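Local atomic coordinates of hypothetical protein SO2946 (Shewanella oneidensis, PDB entry 2A5Z), a protein that is of unknown function but binds magnesium and, with its jelly-roll fold and carbohydrate-binding module, probably recognises carbohydrate. Residues T39-I44 and A65-L70; A51-M56 and I60-A65; Y177-S182 and V199-D204. All blocks are in the same frame, centred on the assembly; numbering follows the deposited sequence.

Interaction 1 of 3, residues T39-I44 and A65-L70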
loop_
_atom_site.group_PDB
_atom_site.type_symbol
_atom_site.label_atom_id
_atom_site.label_comp_id
_atom_site.label_asym_id
_atom_site.label_seq_id
_atom_site.Cartn_x
_atom_site.Cartn_y
_atom_site.Cartn_z
ATOM N N THR C 39 -8.498 3.526 13.459
ATOM C CA THR C 39 -7.485 2.605 12.959
ATOM C C THR C 39 -6.956 2.999 11.573
ATOM O O THR C 39 -6.298 2.203 10.899
ATOM C CB THR C 39 -7.994 1.143 12.980
ATOM O OG1 THR C 39 -9.138 1.022 12.132
ATOM C CG2 THR C 39 -8.363 0.714 14.407
ATOM N N LEU C 40 -7.224 4.240 11.171
ATOM C CA LEU C 40 -6.726 4.789 9.909
ATOM C C LEU C 40 -5.203 4.967 9.914
ATOM O O LEU C 40 -4.638 5.576 10.825
ATOM C CB LEU C 40 -7.441 6.108 9.579
ATOM C CG LEU C 40 -6.937 6.975 8.418
ATOM C CD1 LEU C 40 -7.081 6.261 7.093
ATOM C CD2 LEU C 40 -7.672 8.301 8.387
ATOM N N THR C 41 -4.556 4.414 8.891
ATOM C CA THR C 41 -3.103 4.483 8.716
ATOM C C THR C 41 -2.649 5.917 8.439
ATOM O O THR C 41 -3.196 6.586 7.565
ATOM C CB THR C 41 -2.665 3.577 7.544
ATOM O OG1 THR C 41 -3.134 2.244 7.769
ATOM C CG2 THR C 41 -1.143 3.561 7.381
ATOM N N THR C 42 -1.659 6.392 9.188
ATOM C CA THR C 42 -1.128 7.738 8.965
ATOM C C THR C 42 -0.530 7.840 7.552
ATOM O O THR C 42 0.207 6.951 7.120
ATOM C CB THR C 42 -0.069 8.106 10.032
ATOM O OG1 THR C 42 -0.654 7.984 11.329
ATOM C CG2 THR C 42 0.461 9.540 9.843
ATOM N N SER C 43 -0.896 8.897 6.831
ATOM C CA SER C 43 -0.220 9.257 5.589
ATOM C C SER C 43 0.620 10.507 5.878
ATOM O O SER C 43 1.827 10.411 6.092
ATOM C CB SER C 43 -1.213 9.465 4.439
ATOM O OG SER C 43 -2.247 10.363 4.807
ATOM N N ILE C 44 -0.025 11.664 5.946
ATOM C CA ILE C 44 0.670 12.890 6.326
ATOM C C ILE C 44 0.470 13.138 7.828
ATOM O O ILE C 44 -0.655 13.283 8.303
ATOM C CB ILE C 44 0.252 14.100 5.432
ATOM C CG1 ILE C 44 0.906 15.398 5.920
ATOM C CG2 ILE C 44 -1.258 14.232 5.379
ATOM C CD1 ILE C 44 0.508 16.628 5.113
ATOM N N ALA C 65 3.098 -3.258 4.034
ATOM C CA ALA C 65 1.673 -2.923 4.005
ATOM C C ALA C 65 1.389 -1.908 5.104
ATOM O O ALA C 65 1.877 -2.054 6.217
ATOM C CB ALA C 65 0.814 -4.185 4.225
ATOM N N ASN C 66 0.607 -0.881 4.789
ATOM C CA ASN C 66 0.230 0.163 5.757
ATOM C C ASN C 66 1.405 0.703 6.593
ATOM O O ASN C 66 1.311 0.793 7.821
ATOM C CB ASN C 66 -0.906 -0.334 6.668
ATOM C CG ASN C 66 -2.055 -0.950 5.889
ATOM O OD1 ASN C 66 -2.311 -0.575 4.746
ATOM N ND2 ASN C 66 -2.756 -1.905 6.509
ATOM N N ASN C 67 2.498 1.050 5.909
ATOM C CA ASN C 67 3.742 1.593 6.517
ATOM C C ASN C 67 4.698 0.560 7.135
ATOM O O ASN C 67 5.843 0.893 7.455
ATOM C CB ASN C 67 3.451 2.698 7.557
ATOM C CG ASN C 67 2.756 3.921 6.955
ATOM O OD1 ASN C 67 2.851 4.178 5.751
ATOM N ND2 ASN C 67 2.052 4.682 7.801
ATOM N N ILE C 68 4.221 -0.674 7.299
ATOM C CA ILE C 68 4.923 -1.713 8.063
ATOM C C ILE C 68 5.724 -2.605 7.129
ATOM O O ILE C 68 5.188 -3.089 6.131
ATOM C CB ILE C 68 3.925 -2.565 8.902
ATOM C CG1 ILE C 68 3.218 -1.685 9.941
ATOM C CG2 ILE C 68 4.623 -3.756 9.603
ATOM C CD1 ILE C 68 1.794 -2.140 10.246
ATOM N N SER C 69 7.004 -2.803 7.462
ATOM C CA SER C 69 7.897 -3.694 6.715
ATOM C C SER C 69 7.527 -5.141 6.988
ATOM O O SER C 69 7.260 -5.498 8.128
ATOM C CB SER C 69 9.356 -3.477 7.139
ATOM O OG SER C 69 9.714 -2.109 7.065
ATOM N N LEU C 70 7.502 -5.966 5.941
ATOM C CA LEU C 70 7.173 -7.381 6.086
ATOM C C LEU C 70 8.303 -8.171 5.461
ATOM O O LEU C 70 8.327 -8.417 4.260
ATOM C CB LEU C 70 5.820 -7.705 5.452
ATOM C CG LEU C 70 4.626 -6.899 5.983
ATOM C CD1 LEU C 70 3.440 -7.046 5.056
ATOM C CD2 LEU C 70 4.274 -7.306 7.427
HETATM O O HOH W 1 1.890 6.417 4.647
#

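Interaction 2 of 3, residues A51-M56 and I60-A65. With MG (magnesium ion), chain F.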
loop_
_atom_site.group_PDB
_atom_site.type_symbol
_atom_site.label_atom_id
_atom_site.label_comp_id
_atom_site.label_asym_id
_atom_site.label_seq_id
_atom_site.Cartn_x
_atom_site.Cartn_y
_atom_site.Cartn_z
ATOM N N ALA C 51 -0.312 2.898 12.568
ATOM C CA ALA C 51 -0.238 1.911 11.490
ATOM C C ALA C 51 -0.638 0.535 12.018
ATOM O O ALA C 51 -0.353 0.199 13.165
ATOM C CB ALA C 51 1.164 1.859 10.878
ATOM N N SER C 52 -1.318 -0.248 11.190
ATOM C CA SER C 52 -1.667 -1.612 11.562
ATOM C C SER C 52 -1.764 -2.489 10.324
ATOM O O SER C 52 -2.025 -1.999 9.224
ATOM C CB SER C 52 -2.983 -1.642 12.342
ATOM O OG SER C 52 -4.066 -1.331 11.495
ATOM N N TYR C 53 -1.528 -3.780 10.505
ATOM C CA TYR C 53 -1.736 -4.741 9.432
ATOM C C TYR C 53 -2.343 -6.032 9.988
ATOM O O TYR C 53 -1.932 -6.511 11.039
ATOM C CB TYR C 53 -0.447 -4.988 8.635
ATOM C CG TYR C 53 -0.661 -5.955 7.490
ATOM C CD1 TYR C 53 -1.635 -5.701 6.515
ATOM C CD2 TYR C 53 0.076 -7.138 7.403
ATOM C CE1 TYR C 53 -1.860 -6.597 5.478
ATOM C CE2 TYR C 53 -0.139 -8.035 6.366
ATOM C CZ TYR C 53 -1.109 -7.750 5.411
ATOM O OH TYR C 53 -1.335 -8.635 4.399
ATOM N N ASP C 54 -3.340 -6.567 9.281
ATOM C CA ASP C 54 -4.153 -7.683 9.762
ATOM C C ASP C 54 -3.894 -8.991 8.999
ATOM O O ASP C 54 -4.648 -9.945 9.139
ATOM C CB ASP C 54 -5.650 -7.315 9.684
ATOM C CG ASP C 54 -6.490 -7.960 10.788
ATOM O OD1 ASP C 54 -5.983 -8.811 11.538
ATOM O OD2 ASP C 54 -7.685 -7.607 10.926
ATOM N N PHE C 55 -2.857 -9.016 8.168
ATOM C CA PHE C 55 -2.375 -10.254 7.529
ATOM C C PHE C 55 -3.419 -11.034 6.728
ATOM O O PHE C 55 -3.516 -12.250 6.848
ATOM C CB PHE C 55 -1.650 -11.139 8.563
ATOM C CG PHE C 55 -0.397 -10.513 9.088
ATOM C CD1 PHE C 55 0.828 -10.764 8.476
ATOM C CD2 PHE C 55 -0.448 -9.625 10.164
ATOM C CE1 PHE C 55 1.996 -10.164 8.945
ATOM C CE2 PHE C 55 0.703 -9.014 10.641
ATOM C CZ PHE C 55 1.933 -9.280 10.033
HETATM N N MSE C 56 -4.174 -10.324 5.892
HETATM C CA MSE C 56 -5.167 -10.950 5.015
HETATM C C MSE C 56 -4.715 -11.032 3.556
HETATM O O MSE C 56 -5.312 -11.768 2.772
HETATM C CB MSE C 56 -6.536 -10.243 5.130
HETATM C CG MSE C 56 -6.693 -8.975 4.269
HETATM SE SE MSE C 56 -5.795 -7.513 4.842
HETATM C CE MSE C 56 -6.941 -6.876 6.045
ATOM N N ILE C 60 2.974 -13.648 -1.242
ATOM C CA ILE C 60 4.066 -13.803 -2.216
ATOM C C ILE C 60 4.549 -12.439 -2.690
ATOM O O ILE C 60 3.779 -11.673 -3.287
ATOM C CB ILE C 60 3.645 -14.607 -3.467
ATOM C CG1 ILE C 60 3.049 -15.968 -3.080
ATOM C CG2 ILE C 60 4.829 -14.728 -4.457
ATOM C CD1 ILE C 60 4.014 -17.142 -3.101
ATOM N N GLY C 61 5.818 -12.135 -2.411
ATOM C CA GLY C 61 6.427 -10.877 -2.848
ATOM C C GLY C 61 5.892 -9.645 -2.135
ATOM O O GLY C 61 6.016 -8.530 -2.642
ATOM N N LEU C 62 5.300 -9.846 -0.955
ATOM C CA LEU C 62 4.715 -8.750 -0.175
ATOM C C LEU C 62 5.713 -8.281 0.876
ATOM O O LEU C 62 5.937 -8.961 1.881
ATOM C CB LEU C 62 3.409 -9.193 0.501
ATOM C CG LEU C 62 2.634 -8.159 1.339
ATOM C CD1 LEU C 62 2.074 -7.051 0.458
ATOM C CD2 LEU C 62 1.511 -8.832 2.126
ATOM N N THR C 63 6.302 -7.111 0.648
ATOM C CA THR C 63 7.398 -6.647 1.494
ATOM C C THR C 63 7.012 -5.518 2.430
ATOM O O THR C 63 7.813 -5.127 3.287
ATOM C CB THR C 63 8.610 -6.235 0.665
ATOM O OG1 THR C 63 8.205 -5.272 -0.317
ATOM C CG2 THR C 63 9.223 -7.465 -0.015
ATOM N N SER C 64 5.797 -4.996 2.265
ATOM C CA SER C 64 5.244 -4.009 3.197
ATOM C C SER C 64 3.746 -3.844 3.021
ATOM O O SER C 64 3.204 -4.231 1.995
ATOM C CB SER C 64 5.927 -2.645 3.027
ATOM O OG SER C 64 5.717 -2.123 1.730
ATOM N N ALA C 65 3.098 -3.258 4.034
ATOM C CA ALA C 65 1.673 -2.923 4.005
ATOM C C ALA C 65 1.389 -1.908 5.104
ATOM O O ALA C 65 1.877 -2.054 6.217
ATOM C CB ALA C 65 0.814 -4.185 4.225
HETATM MG MG MG F . -5.245 -10.783 11.042
#

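Interaction 3 of 3, residues Y177-S182 and V199-D204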
loop_
_atom_site.group_PDB
_atom_site.type_symbol
_atom_site.label_atom_id
_atom_site.label_comp_id
_atom_site.label_asym_id
_atom_site.label_seq_id
_atom_site.Cartn_x
_atom_site.Cartn_y
_atom_site.Cartn_z
ATOM N N TYR C 177 7.468 -16.896 31.857
ATOM C CA TYR C 177 6.108 -17.378 31.862
ATOM C C TYR C 177 6.048 -18.518 30.841
ATOM O O TYR C 177 6.384 -18.320 29.675
ATOM C CB TYR C 177 5.128 -16.246 31.512
ATOM C CG TYR C 177 3.686 -16.696 31.492
ATOM C CD1 TYR C 177 2.899 -16.639 32.641
ATOM C CD2 TYR C 177 3.117 -17.211 30.327
ATOM C CE1 TYR C 177 1.579 -17.071 32.627
ATOM C CE2 TYR C 177 1.806 -17.650 30.302
ATOM C CZ TYR C 177 1.041 -17.575 31.451
ATOM O OH TYR C 177 -0.261 -18.022 31.409
ATOM N N ALA C 178 5.645 -19.713 31.279
ATOM C CA ALA C 178 5.555 -20.862 30.367
ATOM C C ALA C 178 4.245 -20.858 29.567
ATOM O O ALA C 178 3.151 -20.797 30.127
ATOM C CB ALA C 178 5.758 -22.180 31.118
ATOM N N LEU C 179 4.380 -20.901 28.244
ATOM C CA LEU C 179 3.241 -20.795 27.338
ATOM C C LEU C 179 2.671 -22.159 26.980
ATOM O O LEU C 179 3.288 -23.186 27.257
ATOM C CB LEU C 179 3.656 -20.066 26.054
ATOM C CG LEU C 179 4.341 -18.705 26.169
ATOM C CD1 LEU C 179 4.982 -18.363 24.838
ATOM C CD2 LEU C 179 3.367 -17.603 26.618
ATOM N N SER C 180 1.493 -22.158 26.363
ATOM C CA SER C 180 0.888 -23.377 25.848
ATOM C C SER C 180 0.948 -23.368 24.323
ATOM O O SER C 180 0.906 -22.302 23.712
ATOM C CB SER C 180 -0.569 -23.495 26.318
ATOM O OG SER C 180 -0.640 -23.746 27.718
ATOM N N THR C 181 1.049 -24.555 23.720
ATOM C CA THR C 181 1.007 -24.697 22.259
ATOM C C THR C 181 -0.380 -24.339 21.714
ATOM O O THR C 181 -1.362 -24.340 22.457
ATOM C CB THR C 181 1.381 -26.128 21.792
ATOM O OG1 THR C 181 0.541 -27.095 22.443
ATOM C CG2 THR C 181 2.843 -26.436 22.082
ATOM N N SER C 182 -0.441 -24.007 20.427
ATOM C CA SER C 182 -1.697 -23.676 19.727
ATOM C C SER C 182 -2.630 -22.751 20.522
ATOM O O SER C 182 -3.830 -23.021 20.665
ATOM C CB SER C 182 -2.420 -24.954 19.328
ATOM O OG SER C 182 -1.583 -25.731 18.488
ATOM N N VAL C 199 6.903 -4.608 28.750
ATOM C CA VAL C 199 6.137 -5.572 27.951
ATOM C C VAL C 199 5.078 -6.247 28.804
ATOM O O VAL C 199 5.315 -6.567 29.974
ATOM C CB VAL C 199 7.007 -6.670 27.253
ATOM C CG1 VAL C 199 7.737 -6.093 26.047
ATOM C CG2 VAL C 199 7.976 -7.323 28.230
ATOM N N THR C 200 3.908 -6.452 28.212
ATOM C CA THR C 200 2.821 -7.140 28.894
ATOM C C THR C 200 2.247 -8.200 27.982
ATOM O O THR C 200 1.910 -7.917 26.826
ATOM C CB THR C 200 1.719 -6.160 29.335
ATOM O OG1 THR C 200 2.306 -5.126 30.126
ATOM C CG2 THR C 200 0.652 -6.871 30.161
ATOM N N LEU C 201 2.159 -9.419 28.502
ATOM C CA LEU C 201 1.518 -10.530 27.812
ATOM C C LEU C 201 0.110 -10.763 28.374
ATOM O O LEU C 201 -0.094 -10.763 29.592
ATOM C CB LEU C 201 2.370 -11.793 27.950
ATOM C CG LEU C 201 1.895 -13.102 27.331
ATOM C CD1 LEU C 201 2.120 -13.128 25.809
ATOM C CD2 LEU C 201 2.605 -14.262 28.024
ATOM N N TYR C 202 -0.857 -10.931 27.476
ATOM C CA TYR C 202 -2.249 -11.149 27.837
ATOM C C TYR C 202 -2.754 -12.446 27.215
ATOM O O TYR C 202 -2.189 -12.952 26.229
ATOM C CB TYR C 202 -3.145 -10.009 27.331
ATOM C CG TYR C 202 -2.687 -8.600 27.638
ATOM C CD1 TYR C 202 -3.236 -7.886 28.709
ATOM C CD2 TYR C 202 -1.737 -7.965 26.839
ATOM C CE1 TYR C 202 -2.842 -6.572 28.986
ATOM C CE2 TYR C 202 -1.319 -6.650 27.111
ATOM C CZ TYR C 202 -1.880 -5.963 28.186
ATOM O OH TYR C 202 -1.473 -4.680 28.461
ATOM N N SER C 203 -3.838 -12.966 27.777
ATOM C CA SER C 203 -4.585 -14.042 27.139
ATOM C C SER C 203 -5.368 -13.456 25.958
ATOM O O SER C 203 -5.420 -12.228 25.779
ATOM C CB SER C 203 -5.553 -14.662 28.144
ATOM O OG SER C 203 -6.637 -13.781 28.370
ATOM N N ASP C 204 -5.997 -14.325 25.169
ATOM C CA ASP C 204 -6.784 -13.884 24.012
ATOM C C ASP C 204 -8.028 -13.058 24.389
ATOM O O ASP C 204 -8.622 -12.406 23.530
ATOM C CB ASP C 204 -7.178 -15.080 23.135
ATOM C CG ASP C 204 -7.434 -14.686 21.686
ATOM O OD1 ASP C 204 -6.923 -13.628 21.249
ATOM O OD2 ASP C 204 -8.124 -15.452 20.974
#

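Interaction 1 of 3, residues T39-I44 and A65-L70
N67 reaches across to the backbone of T42 from the corner of a type I' beta turn, A65 to I68, which joins strands 64-65 and 68-73 of the jelly-roll as a tight beta hairpin. Both corner residues, N66 and N67, have positive phi, and the turn is closed by I68 N on A65 O and A65 N on I68 O. Facing it is the irregular chain between helix 31-38 and strand 48-53.

The N67 side chain leaves CB with CG anti to its own carbonyl carbon (chi1 -62°), and this aims the amide at the loop. N67 CG lies 3.9 Å from T41 CG2. From there the amide splits its work: N67 ND2 donates to T42 O at 3.0 Å, almost straight at 164°, while OD1 accepts from a water that also donates to T42 O. The acceptor is in the amide plane of N67, and the donor in turn lies in the carbonyl plane of T42. Direct bond and water bridge together hold the amide against rotation and give T42 O two donors.

T41 fills in beside this grip. The T41 and N67 side chains run past each other in opposite directions, T41 CG2 coming to 3.4 Å from N67 ND2, and T41 OG1 touches N66 CB. The N66 side chain crosses T41 at about a right angle and sends ND2 to S52 O in strand 48-53, while T42 OG1 is hydrogen-bonded to Y50 N on the same strand. The bridging water sits 2.7 Å from N67 OD1 and 3.0 Å from T42 O.

Interaction 2 of 3, residues A51-M56 and I60-A65
The phenol ring of Y53 lies over A65 and reaches on to L62, where strand 48-53, an outermost strand of one sheet of the jelly-roll, faces the short strand 64-65 of the other. This is packing between the two layers of a beta sandwich, made by side chains alone.

Y53 holds CG anti to its backbone N (chi1 -178°), which carries the ring out toward the opposing layer. There A65 CB sits over one face, 3.9 Å from the ring centroid and 19° off the normal, a CH-pi contact. The methyl is offset toward the rim, and the shortest approach is from A65 CB to Y53 CD1 at 3.7 Å. On the opposite face the backbone N of F55 lies 3.3 Å above the plane, over the ring centre, so the phenol is held between a methyl of one layer and the chain that follows its own strand. CD2 of Y53 in turn lies over a face of the F55 ring.

L62 comes from the direction opposite to Y53 and meets the far end of the phenol obliquely. The branch L62 CD2 is 3.6 Å from Y53 OH and 4.3 Å from Y53 CZ. The hydroxyl's polar partner is M57 N, in the loop just after 51-56, and this bond fixes the end of the ring while L62 and A65 supply apolar surface.

Immediately after Y53 the chain turns to metal. D54 binds the magnesium ion through both its backbone and its side chain, with F88 O, G89 O and D247 O also in the site. D54 OD2 forms a salt bridge with R259 of the third subunit; the magnesium is bound by D54 O and D54 OD1, each at 2.2 Å.

Interaction 3 of 3, residues Y177-S182 and V199-D204
One methyl of L201, CD2, touches both Y177 and L179 between two facing sheets. L201 lies on strand 197-203, Y177 near the end of strand 169-178, and the CA atoms of Y177 and L201 are 9.2 Å apart: the spacing of facing layers in the jelly-roll, bridged by side chains rather than backbone.

The rotamers explain the meeting. L201 has CG anti to its backbone N (chi1 179°), extending the side chain from its strand toward the other layer. In Y177 a chi2 of 90° stands the ring upright across the CA-CB-CG plane. The two side chains cross at about a right angle, and L201 CD2 meets the ring obliquely, 3.8 Å from Y177 CD2 and 4.2 Å from Y177 CE2.

L179 gets there differently. Its CB does not aim at the opposing strand, but with CG anti to the carbonyl carbon (chi1 -53°) the branch L179 CD2 comes across to L201 CD2 at 3.7 Å. That same L179 methyl lies in the plane of the Y177 ring at its edge, so the three side chains form one cluster. L153 packs against L201 as well, I155 and F130 against L179, and L209 and Y210 against Y177.

Every atom meeting across this contact is carbon. With L179 and L201 buried, the attraction is hydrophobic and dispersive, and it depends on shape and close fit rather than on any directed bond.

Interactions 1 and 2 are neighbours, their centres 9 Å apart, and they share A65, which opens the turn of interaction 1 and lends its methyl to interaction 2. Besides the N66 to S52 bond, they are tied together by L70 N to T63 O, a probable hydrogen bond of 2.8 Å. Magnesium binds within interaction 2, and the side chain of N66 in interaction 1 is about 7 Å from that of D54. Interaction 3 lies on the opposite side of the chain's centre, its centre about 24 Å from that of interaction 2 and about 27 Å from that of interaction 1, away from the metal. All three also touch the third subunit.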